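Local coordinates for protein transferrin (Manduca sexta, PDB 6WB6) that binds a single ferric ion together with a carbonate anion and transports iron as a secreted glycoprotein, at residues 110-115 / 186-191; 138-143 / 149-154; 166-171 / 177-182. All blocks are in the same frame, centred on the assembly; numbering follows the deposited sequence.

Contact 1 (110-115 / 186-191); sequences GLRSCH and CSMCEH
The guanidinium of Arg112 meets Met188 at its edge: the thioether methyl CE lies near the plane of the group, beside the charge and not over a face. Another flat group, the His115 ring, has Ser113 OG in its plane at its own edge, 2.9 Å from His115 NE2 in a hydrogen bond that either could donate. Arg112 belongs to strand 112-114, and His115 follows just after it, in the mixed beta sheet of the iron-binding lobe, which has the periplasmic-binding-protein type of fold shared by transferrins; this strand runs parallel to strands 161-163 and 218-222. Facing it, Cys186 to Cys189 form a type I beta turn, closed by Cys189 N donating to Cys186 O at 3.2 Å, with Met188 at its third position.

The join is made through the aliphatic part of the arginine. Met188 SD lies 3.8 Å from Arg112 CD and 4.0 Å from Arg112 CB, and the two side chains cross at about a right angle. Bends at chi2 (-53°) and chi3 (-70°) fold the methionine back so that sulfur and methyl both rest on the arginine methylenes. A flexible, apolar methionine suits a buried place against strand 161-163, whereas the long arginine can offer its methylenes here while its NE donates to Asn215 O. Ser113 turns its side chain to the other side of the strand, where OG also bonds to Ser162 OG. Disulfides fix the surroundings, Cys114 to Cys210, Cys186 to Cys195 and Cys189 to Cys163. Met188 CG comes within 4.1 Å of the backbone carbonyl, Ser113 O.

Contact 2 (138-143 / 149-154); sequences PKMNDH and ENELKA
Asn150 reaches out from its helix and meets the backbone of Asp142 with both ends of its amide. ND2 donates to Asp142 O at 2.7 Å in a nearly straight bond (165°), in the carbonyl plane and on a lone pair, with the acceptor also close to the amide plane of the asparagine. OD1 receives a weak bond from Asp142 N at 3.0 Å. Asparagine suits this place because one short side chain can serve an N-H and a C=O of the same residue. Its chi1 of -92° lies well off a staggered value, and Met140 O comes to 3.0 Å from Asn150 OD1, an approach of two acceptors; both are consistent with some strain. ND2 has a further acceptor in Ser146 O, which helps to hold the amide in its rotation.

The arrangement ties the connection between helices 121-131 and 147-158 to the first turns of the latter, within the iron-binding lobe of the transferrin fold. Further along the helix the contact becomes apolar. Met140 has its CG anti to its own carbonyl carbon (chi1 -74°), which brings CG to 3.5 Å from Ala154 CB; the extended chi2 then lays SD alongside Glu151 CA, and the bend comes only at the methyl. Ala154 presents just a methyl, small enough to let Met140 and Pro138 lie close to the helix, and Pro138 CB sits 4.0 Å from Ala154 CB. The carboxylate of Glu151 leads away to form a salt bridge with Arg344 and a hydrogen bond with His346, while that of Asp142 bonds to Ser144. Between the two segments one water donates to Lys139 O at 2.7 Å and to Asn150 O at 3.2 Å.

Contact 3 (166-171 / 177-182); sequences GKWSPD and AWKSQY
A loop near the carbonate pocket of the iron-binding lobe, with Gly166 about 8 Å from the side chain of Arg120, folds back here on the helix that follows it. Lys179 passes across one face of the Trp168 indole and donates through NZ to Gly166 O at 3.0 Å. A bend at chi2 (-74°) takes the chain over the ring, and chi4 (59°) turns NZ off toward the carbonyl. NZ, farther from the ring than CE, makes a long cation-pi contact, 4.5 Å from the centroid of the five-membered ring and 13° off its normal. A lysine combines an apolar stem for the indole with a charged end for carbonyls; Cys195 O is the second acceptor of NZ. Gly166 has a backbone conformation that would press a side chain against the preceding carbonyl.

Helix 172-181 is entered through Asp171 at its N-cap, and just before it Ser169 OG accepts from Asp171 N at 2.7 Å, an ST turn. Asp171 OD1 also bonds to Thr641 and Pro170 packs on helix 597-611, both in the second transferrin-like range. Trp168 and Trp178 meet obliquely, CE3 of the former 3.8 Å from CB of the latter. Trp168 O lies at the edge of the Trp178 ring, and Ser169 CB stands 3.7 Å from Trp178 CZ3. Trp168 CZ3 packs 4.1 Å from Tyr182 CB, Tyr182 O lies in the Trp168 plane, 3.7 Å from CH2, and Trp168 NE1 donates to Ile164 O.

How the contacts relate
From the N terminus, the chain enters contact 1 on strand 112-114 and closes that long loop only at 186-191. Contacts 2 and 3 are both nested inside it, in series: 138-143 closes on helix 147-158 first, and beyond strand 161-163 the loop 166-171 closes on helix 172-181. Contacts 2 and 3 touch where Leu152 of helix 147-158 meets Trp178 of helix 172-181 and Trp168 of the loop before it, and Glu149 probably hydrogen-bonds to Tyr182. Cys186 SG of contact 1 packs against Trp168 and Lys179 of contact 3, whereas contacts 1 and 2 stay about 8 Å apart at their nearest atoms. Contact 1 ties the 186-191 turn to the sheet, while contacts 2 and 3 each bind a loop to the helix following it.

Contact 1 (110-115 / 186-191)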
# COMPACT_ATOMS: atom_id res chain seq x y z
N GLY A 110 -3.41 10.49 31.26
CA GLY A 110 -4.75 10.75 31.70
C GLY A 110 -5.39 11.97 31.07
O GLY A 110 -6.56 12.24 31.37
N LEU A 111 -4.69 12.68 30.20
CA LEU A 111 -5.27 13.86 29.59
C LEU A 111 -6.15 13.48 28.40
O LEU A 111 -6.01 12.41 27.81
CB LEU A 111 -4.19 14.82 29.13
CG LEU A 111 -3.31 15.47 30.18
CD1 LEU A 111 -2.37 16.42 29.46
CD2 LEU A 111 -4.08 16.20 31.21
N ARG A 112 -7.08 14.37 28.07
CA ARG A 112 -7.80 14.30 26.81
C ARG A 112 -6.97 14.95 25.71
O ARG A 112 -6.72 16.16 25.76
CB ARG A 112 -9.16 14.97 26.94
CG ARG A 112 -10.03 14.47 28.09
CD ARG A 112 -11.38 15.15 28.03
NE ARG A 112 -11.25 16.56 28.39
CZ ARG A 112 -11.16 17.00 29.64
NH1 ARG A 112 -11.21 16.12 30.63
NH2 ARG A 112 -11.02 18.29 29.89
N SER A 113 -6.56 14.15 24.72
CA SER A 113 -5.52 14.51 23.75
C SER A 113 -6.11 14.74 22.37
O SER A 113 -7.00 14.02 21.93
CB SER A 113 -4.47 13.40 23.66
OG SER A 113 -5.02 12.20 23.15
N CYS A 114 -5.57 15.75 21.68
CA CYS A 114 -6.06 16.17 20.37
C CYS A 114 -4.95 15.98 19.34
O CYS A 114 -3.92 16.66 19.40
CB CYS A 114 -6.52 17.63 20.39
SG CYS A 114 -7.75 18.03 21.62
N HIS A 115 -5.20 15.11 18.38
CA HIS A 115 -4.19 14.67 17.44
C HIS A 115 -4.62 15.08 16.05
O HIS A 115 -5.82 15.20 15.75
CB HIS A 115 -4.01 13.13 17.48
CG HIS A 115 -3.53 12.62 18.81
ND1 HIS A 115 -2.21 12.33 19.07
CD2 HIS A 115 -4.19 12.38 19.97
CE1 HIS A 115 -2.07 11.96 20.32
NE2 HIS A 115 -3.26 11.95 20.89
N CYS A 186 -11.38 8.19 19.61
CA CYS A 186 -12.25 8.95 18.71
C CYS A 186 -13.25 9.84 19.45
O CYS A 186 -14.03 10.54 18.80
CB CYS A 186 -13.01 7.98 17.80
SG CYS A 186 -11.95 6.77 16.91
N SER A 187 -13.24 9.84 20.80
CA SER A 187 -14.28 10.48 21.60
C SER A 187 -14.16 12.00 21.61
O SER A 187 -15.15 12.68 21.89
CB SER A 187 -14.22 10.01 23.06
OG SER A 187 -14.10 8.62 23.10
N MET A 188 -12.97 12.53 21.35
CA MET A 188 -12.76 13.95 21.23
C MET A 188 -13.03 14.48 19.82
O MET A 188 -13.01 15.70 19.62
CB MET A 188 -11.33 14.29 21.63
CG MET A 188 -10.97 13.95 23.07
SD MET A 188 -12.11 14.65 24.29
CE MET A 188 -11.73 16.38 24.16
N CYS A 189 -13.32 13.61 18.86
CA CYS A 189 -13.51 14.06 17.48
C CYS A 189 -14.88 14.67 17.27
O CYS A 189 -15.83 14.46 18.04
CB CYS A 189 -13.35 12.90 16.51
SG CYS A 189 -11.76 12.11 16.66
N GLU A 190 -15.00 15.39 16.16
CA GLU A 190 -16.28 16.00 15.82
C GLU A 190 -17.32 14.93 15.60
O GLU A 190 -18.47 15.08 16.03
CB GLU A 190 -16.16 16.88 14.58
CG GLU A 190 -17.49 17.48 14.18
CD GLU A 190 -17.47 18.14 12.82
OE1 GLU A 190 -16.63 17.77 11.94
OE2 GLU A 190 -18.30 19.05 12.63
N HIS A 191 -16.95 13.83 14.94
CA HIS A 191 -17.87 12.72 14.71
C HIS A 191 -17.20 11.43 15.15
O HIS A 191 -16.48 10.79 14.37
CB HIS A 191 -18.35 12.71 13.26
CG HIS A 191 -19.40 13.75 13.02
ND1 HIS A 191 -19.10 15.08 12.81
CD2 HIS A 191 -20.76 13.68 13.05
CE1 HIS A 191 -20.22 15.77 12.68
NE2 HIS A 191 -21.24 14.95 12.82

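Contact 2 (138-143 / 149-154)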
# COMPACT_ATOMS: atom_id res chain seq x y z
N PRO A 138 2.56 3.31 28.38
CA PRO A 138 2.39 1.86 28.24
C PRO A 138 3.39 1.27 27.27
O PRO A 138 3.79 1.90 26.30
CB PRO A 138 0.96 1.70 27.71
CG PRO A 138 0.26 3.01 28.02
CD PRO A 138 1.32 4.06 28.08
N LYS A 139 3.79 0.03 27.55
CA LYS A 139 4.65 -0.72 26.66
C LYS A 139 3.84 -1.23 25.48
O LYS A 139 2.61 -1.33 25.53
CB LYS A 139 5.30 -1.90 27.40
CG LYS A 139 6.15 -1.47 28.59
CD LYS A 139 7.24 -0.54 28.12
CE LYS A 139 8.21 -0.15 29.22
NZ LYS A 139 9.02 1.04 28.81
N MET A 140 4.55 -1.54 24.40
CA MET A 140 3.92 -1.83 23.13
C MET A 140 4.43 -3.13 22.50
O MET A 140 4.31 -3.31 21.29
CB MET A 140 4.12 -0.64 22.19
CG MET A 140 3.23 0.58 22.57
SD MET A 140 3.56 1.98 21.48
CE MET A 140 5.08 2.57 22.16
N ASN A 141 4.95 -4.05 23.31
CA ASN A 141 5.51 -5.30 22.82
C ASN A 141 4.66 -6.50 23.23
O ASN A 141 5.18 -7.61 23.34
CB ASN A 141 6.95 -5.47 23.29
CG ASN A 141 7.06 -5.68 24.79
OD1 ASN A 141 6.13 -5.38 25.55
ND2 ASN A 141 8.22 -6.18 25.23
N ASP A 142 3.37 -6.28 23.48
CA ASP A 142 2.42 -7.37 23.61
C ASP A 142 2.35 -8.06 22.26
O ASP A 142 1.90 -7.48 21.28
CB ASP A 142 1.05 -6.82 24.06
CG ASP A 142 -0.03 -7.89 24.14
OD1 ASP A 142 0.25 -9.06 23.86
OD2 ASP A 142 -1.19 -7.55 24.47
N HIS A 143 2.84 -9.29 22.17
CA HIS A 143 2.90 -9.95 20.88
C HIS A 143 1.67 -10.80 20.58
O HIS A 143 1.63 -11.43 19.53
CB HIS A 143 4.18 -10.77 20.76
CG HIS A 143 5.38 -9.93 20.46
ND1 HIS A 143 5.58 -9.34 19.23
CD2 HIS A 143 6.43 -9.56 21.23
CE1 HIS A 143 6.72 -8.66 19.25
NE2 HIS A 143 7.25 -8.78 20.45
N GLU A 149 -1.73 -2.29 16.56
CA GLU A 149 -2.65 -2.37 17.69
C GLU A 149 -1.96 -2.04 19.00
O GLU A 149 -2.57 -1.42 19.87
CB GLU A 149 -3.31 -3.75 17.79
CG GLU A 149 -4.50 -3.66 18.73
CD GLU A 149 -5.35 -4.92 18.80
OE1 GLU A 149 -5.07 -5.88 18.07
OE2 GLU A 149 -6.32 -4.93 19.59
N ASN A 150 -0.68 -2.40 19.14
CA ASN A 150 0.02 -2.07 20.37
C ASN A 150 0.03 -0.55 20.61
O ASN A 150 -0.16 -0.09 21.73
CB ASN A 150 1.43 -2.64 20.35
CG ASN A 150 1.50 -4.03 20.98
OD1 ASN A 150 1.61 -4.18 22.21
ND2 ASN A 150 1.42 -5.06 20.16
N GLU A 151 0.25 0.23 19.55
CA GLU A 151 0.29 1.70 19.65
C GLU A 151 -1.05 2.26 20.05
O GLU A 151 -1.12 3.16 20.88
CB GLU A 151 0.65 2.31 18.29
CG GLU A 151 1.96 1.97 17.79
CD GLU A 151 2.16 2.38 16.34
OE1 GLU A 151 1.24 2.98 15.70
OE2 GLU A 151 3.26 2.11 15.85
N LEU A 152 -2.10 1.79 19.39
CA LEU A 152 -3.45 2.27 19.67
C LEU A 152 -3.88 1.88 21.07
O LEU A 152 -4.57 2.65 21.75
CB LEU A 152 -4.41 1.69 18.64
CG LEU A 152 -4.15 2.09 17.18
CD1 LEU A 152 -4.83 1.11 16.20
CD2 LEU A 152 -4.63 3.52 16.96
N LYS A 153 -3.51 0.68 21.52
CA LYS A 153 -3.79 0.30 22.89
C LYS A 153 -3.04 1.21 23.84
O LYS A 153 -3.62 1.78 24.77
CB LYS A 153 -3.41 -1.16 23.13
CG LYS A 153 -3.72 -1.67 24.53
CD LYS A 153 -3.53 -3.19 24.58
N ALA A 154 -1.77 1.45 23.53
CA ALA A 154 -0.95 2.32 24.35
C ALA A 154 -1.57 3.71 24.44
O ALA A 154 -1.71 4.27 25.53
CB ALA A 154 0.47 2.39 23.78
O HOH W 1 0.10 -1.17 24.68

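Contact 3 (166-171 / 177-182)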
# COMPACT_ATOMS: atom_id res chain seq x y z
N GLY A 166 -8.72 8.59 10.94
CA GLY A 166 -8.03 8.10 9.76
C GLY A 166 -8.05 6.59 9.70
O GLY A 166 -8.73 5.91 10.47
N LYS A 167 -7.27 6.06 8.76
CA LYS A 167 -7.21 4.62 8.52
C LYS A 167 -6.15 4.02 9.43
O LYS A 167 -4.96 4.06 9.13
CB LYS A 167 -6.93 4.35 7.05
CG LYS A 167 -7.97 4.89 6.08
CD LYS A 167 -9.39 4.82 6.62
CE LYS A 167 -10.44 4.68 5.52
NZ LYS A 167 -10.78 5.97 4.86
N TRP A 168 -6.59 3.49 10.56
CA TRP A 168 -5.69 2.84 11.51
C TRP A 168 -5.13 1.53 10.95
O TRP A 168 -3.98 1.16 11.24
CB TRP A 168 -6.43 2.54 12.80
CG TRP A 168 -6.99 3.69 13.52
CD1 TRP A 168 -6.97 5.01 13.14
CD2 TRP A 168 -7.69 3.63 14.76
NE1 TRP A 168 -7.61 5.77 14.09
CE2 TRP A 168 -8.06 4.94 15.09
CE3 TRP A 168 -8.02 2.57 15.63
CZ2 TRP A 168 -8.77 5.23 16.26
CZ3 TRP A 168 -8.72 2.85 16.76
CH2 TRP A 168 -9.08 4.18 17.09
N SER A 169 -5.95 0.81 10.20
CA SER A 169 -5.52 -0.35 9.45
C SER A 169 -5.86 -0.17 7.99
O SER A 169 -6.94 0.31 7.67
CB SER A 169 -6.19 -1.64 9.95
OG SER A 169 -6.03 -2.66 8.99
N PRO A 170 -4.98 -0.61 7.07
CA PRO A 170 -5.37 -0.68 5.66
C PRO A 170 -6.45 -1.71 5.39
O PRO A 170 -7.01 -1.70 4.30
CB PRO A 170 -4.07 -1.06 4.96
CG PRO A 170 -3.34 -1.89 5.97
CD PRO A 170 -3.68 -1.27 7.32
N ASP A 171 -6.75 -2.58 6.34
CA ASP A 171 -7.81 -3.55 6.12
C ASP A 171 -9.10 -2.99 6.67
O ASP A 171 -9.19 -2.76 7.89
CB ASP A 171 -7.49 -4.90 6.77
CG ASP A 171 -8.63 -5.89 6.60
OD1 ASP A 171 -8.99 -6.21 5.43
OD2 ASP A 171 -9.17 -6.35 7.63
N ALA A 177 -13.20 -2.76 13.41
CA ALA A 177 -13.13 -3.45 14.70
C ALA A 177 -12.26 -2.68 15.68
O ALA A 177 -12.56 -2.64 16.88
CB ALA A 177 -12.59 -4.87 14.51
N TRP A 178 -11.16 -2.11 15.21
CA TRP A 178 -10.28 -1.38 16.11
C TRP A 178 -10.92 -0.08 16.56
O TRP A 178 -10.74 0.35 17.71
CB TRP A 178 -8.97 -1.08 15.44
CG TRP A 178 -8.03 -2.18 15.36
CD1 TRP A 178 -8.14 -3.43 15.94
CD2 TRP A 178 -6.79 -2.16 14.69
NE1 TRP A 178 -7.03 -4.17 15.66
CE2 TRP A 178 -6.18 -3.42 14.89
CE3 TRP A 178 -6.12 -1.20 13.94
CZ2 TRP A 178 -4.94 -3.73 14.35
CZ3 TRP A 178 -4.91 -1.51 13.41
CH2 TRP A 178 -4.32 -2.76 13.61
N LYS A 179 -11.66 0.57 15.67
CA LYS A 179 -12.33 1.80 16.02
C LYS A 179 -13.37 1.55 17.11
O LYS A 179 -13.58 2.41 17.97
CB LYS A 179 -12.97 2.40 14.77
CG LYS A 179 -11.99 2.97 13.74
CD LYS A 179 -11.38 4.27 14.17
CE LYS A 179 -10.49 4.83 13.06
NZ LYS A 179 -11.24 5.06 11.78
N SER A 180 -14.00 0.37 17.09
CA SER A 180 -14.89 -0.04 18.18
C SER A 180 -14.11 -0.29 19.46
O SER A 180 -14.43 0.30 20.50
CB SER A 180 -15.65 -1.31 17.79
OG SER A 180 -16.34 -1.12 16.57
N GLN A 181 -13.08 -1.15 19.41
CA GLN A 181 -12.45 -1.60 20.65
C GLN A 181 -11.70 -0.48 21.37
O GLN A 181 -11.61 -0.49 22.61
CB GLN A 181 -11.51 -2.78 20.35
CG GLN A 181 -10.60 -3.25 21.51
CD GLN A 181 -11.33 -3.98 22.65
OE1 GLN A 181 -12.26 -4.76 22.42
NE2 GLN A 181 -10.89 -3.73 23.89
N TYR A 182 -11.18 0.51 20.63
CA TYR A 182 -10.42 1.63 21.17
C TYR A 182 -11.13 2.94 20.87
O TYR A 182 -10.52 3.95 20.51
CB TYR A 182 -8.99 1.63 20.62
CG TYR A 182 -8.27 0.31 20.88
CD1 TYR A 182 -7.70 0.04 22.11
CD2 TYR A 182 -8.20 -0.66 19.89
CE1 TYR A 182 -7.08 -1.14 22.35
CE2 TYR A 182 -7.58 -1.85 20.13
CZ TYR A 182 -7.02 -2.08 21.35
OH TYR A 182 -6.39 -3.26 21.58